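Local coordinates for cysteine protease-like virA (Shigella flexneri, PDB 3EB8), which is a secreted virulence effector required for entry into epithelial cells and for later spreading, although its proposed tubulin-protease activity and direct microtubule destabilisation are disputed, at residues C119-I124 with Q348-I354; H131-F137 with L338-P344. All blocks are in the same frame, centred on the assembly; numbering follows the deposited sequence.

Interaction 1: C119-I124 with Q348-I354; sequences CCTSII and QVSFAII
Residues 121-123 form a short strand lying antiparallel to strand 348-354 inside a mixed beta sheet; the segment axes approach to 4.2 Å, with 139° between their N-to-C directions. Ser122 and Phe351 make the hydrogen-bonded pair (CA-CA 5.3 Å): Ser122 N donates to Phe351 O at 2.9 Å and Phe351 N to Ser122 O at 3.0 Å. The non-hydrogen-bonded pair Ile123-Ser350 follows at a CA-CA distance of 4.1 Å, and Ile124 N donates to Val349 O at 3.0 Å.

The other edges are occupied too. Thr121 and Ile123 bond through their backbones to strand 86-87, while Gln348 and Ser350 pair with strand 315-327. Cys119 O bonds Lys320 NZ, Gln348 O bonds Gln86 NE2, and Ser122 OG makes weak bonds to Leu89 N and Lys91 O. Thr121 and Ser350, both p rotamers, bring OG1 and OG to 2.5 Å, a very short hydrogen bond; Ser350 OG also bonds Gln86 NE2.

Apolar side chains meet on both faces. Ile124 (m, m) sets CG1 3.6 Å from Phe351 CD1, against helix 245-265, and Cys119 SG lies 3.6 Å from Ile354 CD1 and 3.9 Å from Ala352 CB. Hence the buried hydroxyl pair is satisfied on the face it shares with Cys119, Ala352 and Ile354, Ile124 and Phe351 pack on the opposite face, and both strands are bonded along both edges, as befits interior strands.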
# COMPACT_ATOMS: atom_id res chain seq x y z
N CYS A 119 -8.11 -3.08 -3.08
CA CYS A 119 -8.81 -1.99 -3.77
C CYS A 119 -7.87 -0.89 -4.26
O CYS A 119 -6.81 -0.66 -3.68
CB CYS A 119 -9.95 -1.40 -2.90
SG CYS A 119 -9.43 -0.26 -1.62
N CYS A 120 -8.25 -0.23 -5.35
CA CYS A 120 -7.48 0.89 -5.87
C CYS A 120 -7.64 2.05 -4.90
O CYS A 120 -8.49 1.99 -4.03
CB CYS A 120 -7.98 1.31 -7.26
SG CYS A 120 -9.66 2.03 -7.30
N THR A 121 -6.83 3.09 -5.05
CA THR A 121 -6.95 4.26 -4.17
C THR A 121 -6.82 5.53 -5.01
O THR A 121 -6.45 5.47 -6.18
CB THR A 121 -5.86 4.25 -3.10
OG1 THR A 121 -4.59 4.01 -3.73
CG2 THR A 121 -6.13 3.13 -2.07
N SER A 122 -7.12 6.68 -4.41
CA SER A 122 -7.07 7.97 -5.12
C SER A 122 -5.90 8.84 -4.64
O SER A 122 -5.74 9.09 -3.45
CB SER A 122 -8.39 8.73 -4.95
OG SER A 122 -8.35 10.00 -5.59
N ILE A 123 -5.10 9.31 -5.59
CA ILE A 123 -3.91 10.07 -5.27
C ILE A 123 -4.27 11.45 -4.71
O ILE A 123 -5.11 12.15 -5.28
CB ILE A 123 -3.02 10.22 -6.52
CG1 ILE A 123 -2.49 8.86 -6.95
CG2 ILE A 123 -1.88 11.21 -6.29
CD1 ILE A 123 -2.01 8.83 -8.39
N ILE A 124 -3.65 11.81 -3.60
CA ILE A 124 -3.73 13.14 -3.03
C ILE A 124 -2.64 13.99 -3.68
O ILE A 124 -1.46 13.70 -3.51
CB ILE A 124 -3.49 13.11 -1.50
CG1 ILE A 124 -4.42 12.09 -0.84
CG2 ILE A 124 -3.67 14.47 -0.89
CD1 ILE A 124 -5.87 12.21 -1.27
N GLN A 348 4.40 8.90 -3.31
CA GLN A 348 3.02 9.14 -3.71
C GLN A 348 2.05 8.53 -2.70
O GLN A 348 2.18 7.36 -2.30
CB GLN A 348 2.74 8.60 -5.09
CG GLN A 348 1.40 9.01 -5.62
CD GLN A 348 1.19 8.48 -7.02
OE1 GLN A 348 0.90 7.29 -7.20
NE2 GLN A 348 1.36 9.36 -8.02
N VAL A 349 1.09 9.35 -2.30
CA VAL A 349 0.16 8.99 -1.25
C VAL A 349 -1.24 8.93 -1.82
O VAL A 349 -1.63 9.79 -2.61
CB VAL A 349 0.26 10.00 -0.08
CG1 VAL A 349 -0.85 9.78 0.93
CG2 VAL A 349 1.62 9.87 0.59
N SER A 350 -1.98 7.89 -1.44
CA SER A 350 -3.33 7.69 -1.94
C SER A 350 -4.23 7.16 -0.83
O SER A 350 -3.74 6.56 0.11
CB SER A 350 -3.32 6.71 -3.10
OG SER A 350 -2.83 5.45 -2.66
N PHE A 351 -5.54 7.38 -0.96
CA PHE A 351 -6.51 7.01 0.07
C PHE A 351 -7.67 6.20 -0.49
O PHE A 351 -8.06 6.38 -1.63
CB PHE A 351 -7.13 8.25 0.70
CG PHE A 351 -6.31 8.86 1.78
CD1 PHE A 351 -5.07 9.42 1.49
CD2 PHE A 351 -6.78 8.92 3.08
CE1 PHE A 351 -4.31 10.00 2.48
CE2 PHE A 351 -6.03 9.51 4.08
CZ PHE A 351 -4.80 10.05 3.78
N ALA A 352 -8.25 5.35 0.34
CA ALA A 352 -9.56 4.81 0.07
C ALA A 352 -10.26 4.48 1.37
O ALA A 352 -9.63 4.16 2.38
CB ALA A 352 -9.48 3.57 -0.86
N ILE A 353 -11.59 4.55 1.34
CA ILE A 353 -12.40 4.04 2.42
C ILE A 353 -13.07 2.74 1.99
O ILE A 353 -13.61 2.64 0.89
CB ILE A 353 -13.43 5.08 2.90
CG1 ILE A 353 -12.72 6.22 3.64
CG2 ILE A 353 -14.42 4.46 3.86
CD1 ILE A 353 -13.64 7.36 4.03
N ILE A 354 -12.98 1.75 2.86
CA ILE A 354 -13.60 0.45 2.65
C ILE A 354 -14.65 0.26 3.74
O ILE A 354 -14.34 0.32 4.93
CB ILE A 354 -12.57 -0.69 2.67
CG1 ILE A 354 -11.59 -0.55 1.48
CG2 ILE A 354 -13.25 -2.03 2.63
CD1 ILE A 354 -10.47 0.45 1.71

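Interaction 2: H131-F137 with L338-P344; sequences HVKDTDF and LRNAIPP
A type I beta turn, Lys133 to Asp136, packs against the C-terminal end of helix 335-341 and the Pro343-Pro344 segment that follows it, burying 491 Å² in total. The turn is closed by Asp136 N to Lys133 O (3.0 Å) and reinforced by the Asp136 side chain (chi1 m), whose OD2 accepts from Lys133 N at 3.0 Å. The nearest CA pairs are Asp136-Arg339 (5.4 Å), Val132-Pro343 (5.7 Å) and His131-Pro344 (6.7 Å), and no direct hydrogen bond joins the two segments.

Phe137 has left-handed backbone angles (69°/13°) and chi1 m, chi2 95°, which carries its ring onto the helix. Leu338 CB sits 3.8 Å from the ring centroid, 18° off the normal, a CH-pi contact; Ile342 O is at the ring edge, 3.7 Å from Phe137 CE1. Trp237 also meets this ring, at an interplanar angle of about 35°. Arg339 (p, t, t) extends along the turn, with its CB 3.3 Å from Asp136 CB and its CD 3.6 Å from Lys133 O. Asp134 O lies over a guanidinium face, 3.6 Å from Arg339 NH1. Asp134 OD1 is 4.6 Å from Arg339 NH2 and out of the plane, so the charges are merely near, short of a salt bridge. Val132 (t) presses CG2 to 3.6 Å from Pro343 CB.

Pro343 has no N-H to offer Arg339 O four residues back; with more acceptors in reach than it has protons, a water lies 3.0 Å from Arg339 O and 2.8 Å from Asp136 OD2, hydrogen-bonding distance from both.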
# COMPACT_ATOMS: atom_id res chain seq x y z
N HIS A 131 9.58 19.65 2.76
CA HIS A 131 11.00 19.39 2.55
C HIS A 131 11.48 18.30 3.48
O HIS A 131 10.87 18.04 4.52
CB HIS A 131 11.82 20.65 2.79
CG HIS A 131 11.50 21.76 1.84
ND1 HIS A 131 11.07 23.01 2.26
CD2 HIS A 131 11.54 21.82 0.48
CE1 HIS A 131 10.87 23.78 1.21
NE2 HIS A 131 11.14 23.08 0.12
N VAL A 132 12.59 17.65 3.12
CA VAL A 132 13.26 16.74 4.04
C VAL A 132 13.63 17.48 5.31
O VAL A 132 14.16 18.60 5.26
CB VAL A 132 14.55 16.18 3.42
CG1 VAL A 132 15.25 15.25 4.38
CG2 VAL A 132 14.24 15.47 2.09
N LYS A 133 13.36 16.86 6.45
CA LYS A 133 13.77 17.41 7.74
C LYS A 133 14.69 16.42 8.44
O LYS A 133 14.63 15.22 8.18
CB LYS A 133 12.54 17.71 8.59
CG LYS A 133 11.62 18.78 8.01
CD LYS A 133 10.32 18.85 8.79
CE LYS A 133 9.30 19.75 8.10
NZ LYS A 133 7.94 19.62 8.71
N ASP A 134 15.55 16.94 9.31
CA ASP A 134 16.52 16.13 10.05
C ASP A 134 15.86 15.04 10.87
O ASP A 134 16.53 14.11 11.32
CB ASP A 134 17.34 17.01 10.99
CG ASP A 134 18.29 17.90 10.26
OD1 ASP A 134 18.39 17.75 9.02
OD2 ASP A 134 18.94 18.75 10.91
N THR A 135 14.55 15.17 11.09
CA THR A 135 13.84 14.25 11.96
C THR A 135 13.19 13.11 11.19
O THR A 135 12.68 12.17 11.79
CB THR A 135 12.75 14.98 12.78
OG1 THR A 135 11.96 15.80 11.91
CG2 THR A 135 13.38 15.87 13.86
N ASP A 136 13.19 13.19 9.86
CA ASP A 136 12.55 12.16 9.03
C ASP A 136 13.10 10.75 9.31
O ASP A 136 14.32 10.54 9.33
CB ASP A 136 12.70 12.49 7.55
CG ASP A 136 11.96 13.75 7.15
OD1 ASP A 136 11.21 14.34 7.96
OD2 ASP A 136 12.12 14.16 5.98
N PHE A 137 12.20 9.79 9.51
CA PHE A 137 12.56 8.39 9.72
C PHE A 137 13.29 8.14 11.04
O PHE A 137 13.85 7.06 11.24
CB PHE A 137 13.39 7.84 8.55
CG PHE A 137 12.63 7.75 7.26
CD1 PHE A 137 12.69 8.78 6.33
CD2 PHE A 137 11.84 6.64 6.99
CE1 PHE A 137 11.95 8.71 5.14
CE2 PHE A 137 11.11 6.55 5.81
CZ PHE A 137 11.16 7.58 4.89
N LEU A 338 17.61 6.96 4.68
CA LEU A 338 16.19 6.93 4.31
C LEU A 338 15.61 8.32 3.94
O LEU A 338 15.07 8.49 2.85
CB LEU A 338 15.36 6.25 5.41
CG LEU A 338 15.65 4.78 5.72
CD1 LEU A 338 14.57 4.09 6.57
CD2 LEU A 338 15.87 4.03 4.43
N ARG A 339 15.72 9.31 4.82
CA ARG A 339 15.17 10.62 4.51
C ARG A 339 15.80 11.24 3.26
O ARG A 339 15.15 11.99 2.54
CB ARG A 339 15.32 11.55 5.70
CG ARG A 339 16.77 11.78 6.12
CD ARG A 339 16.90 12.57 7.39
NE ARG A 339 18.20 13.22 7.44
CZ ARG A 339 19.12 13.00 8.37
NH1 ARG A 339 18.87 12.16 9.37
NH2 ARG A 339 20.29 13.63 8.32
N ASN A 340 17.07 10.93 3.00
CA ASN A 340 17.73 11.40 1.78
C ASN A 340 17.32 10.60 0.53
O ASN A 340 17.12 11.17 -0.53
CB ASN A 340 19.25 11.44 1.93
CG ASN A 340 19.74 12.70 2.63
OD1 ASN A 340 19.82 13.78 2.03
ND2 ASN A 340 20.12 12.56 3.89
N ALA A 341 17.16 9.29 0.68
CA ALA A 341 16.73 8.43 -0.44
C ALA A 341 15.23 8.57 -0.77
O ALA A 341 14.85 8.46 -1.94
CB ALA A 341 17.10 6.98 -0.18
N ILE A 342 14.41 8.82 0.24
CA ILE A 342 12.95 8.85 0.10
C ILE A 342 12.32 10.12 0.66
O ILE A 342 11.62 10.07 1.67
CB ILE A 342 12.29 7.65 0.83
CG1 ILE A 342 13.17 6.40 0.71
CG2 ILE A 342 10.86 7.41 0.30
CD1 ILE A 342 12.74 5.25 1.59
N PRO A 343 12.59 11.28 0.02
CA PRO A 343 12.02 12.57 0.43
C PRO A 343 10.53 12.58 0.13
O PRO A 343 10.13 11.87 -0.78
CB PRO A 343 12.72 13.56 -0.52
CG PRO A 343 13.09 12.73 -1.72
CD PRO A 343 13.57 11.45 -1.07
N PRO A 344 9.74 13.38 0.86
CA PRO A 344 8.30 13.56 0.62
C PRO A 344 7.92 13.69 -0.87
O PRO A 344 6.97 13.04 -1.32
CB PRO A 344 7.98 14.86 1.36
CG PRO A 344 8.95 14.88 2.49
CD PRO A 344 10.20 14.19 2.01
O HOH W 1 12.49 12.47 3.77

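The two contacts are nested along the chain: interaction 2 lies within the loop closed by interaction 1, and three residues separate 338-344 from strand 348-354. Their centres are nonetheless 22 Å apart and their segments touch nowhere across the fold. Interaction 1 is buried, about 9 Å from the chain centre, and rests on backbone pairing; interaction 2 is more peripheral, about 19 Å out, and rests on side-chain packing and a bridging water. Both meet the tubulin-binding region, 182-273: interaction 1 through Val247, Ile250 and Ile254 of helix 245-265, interaction 2 through Ser230, Ser234 and Trp237. Neither includes a bound ligand.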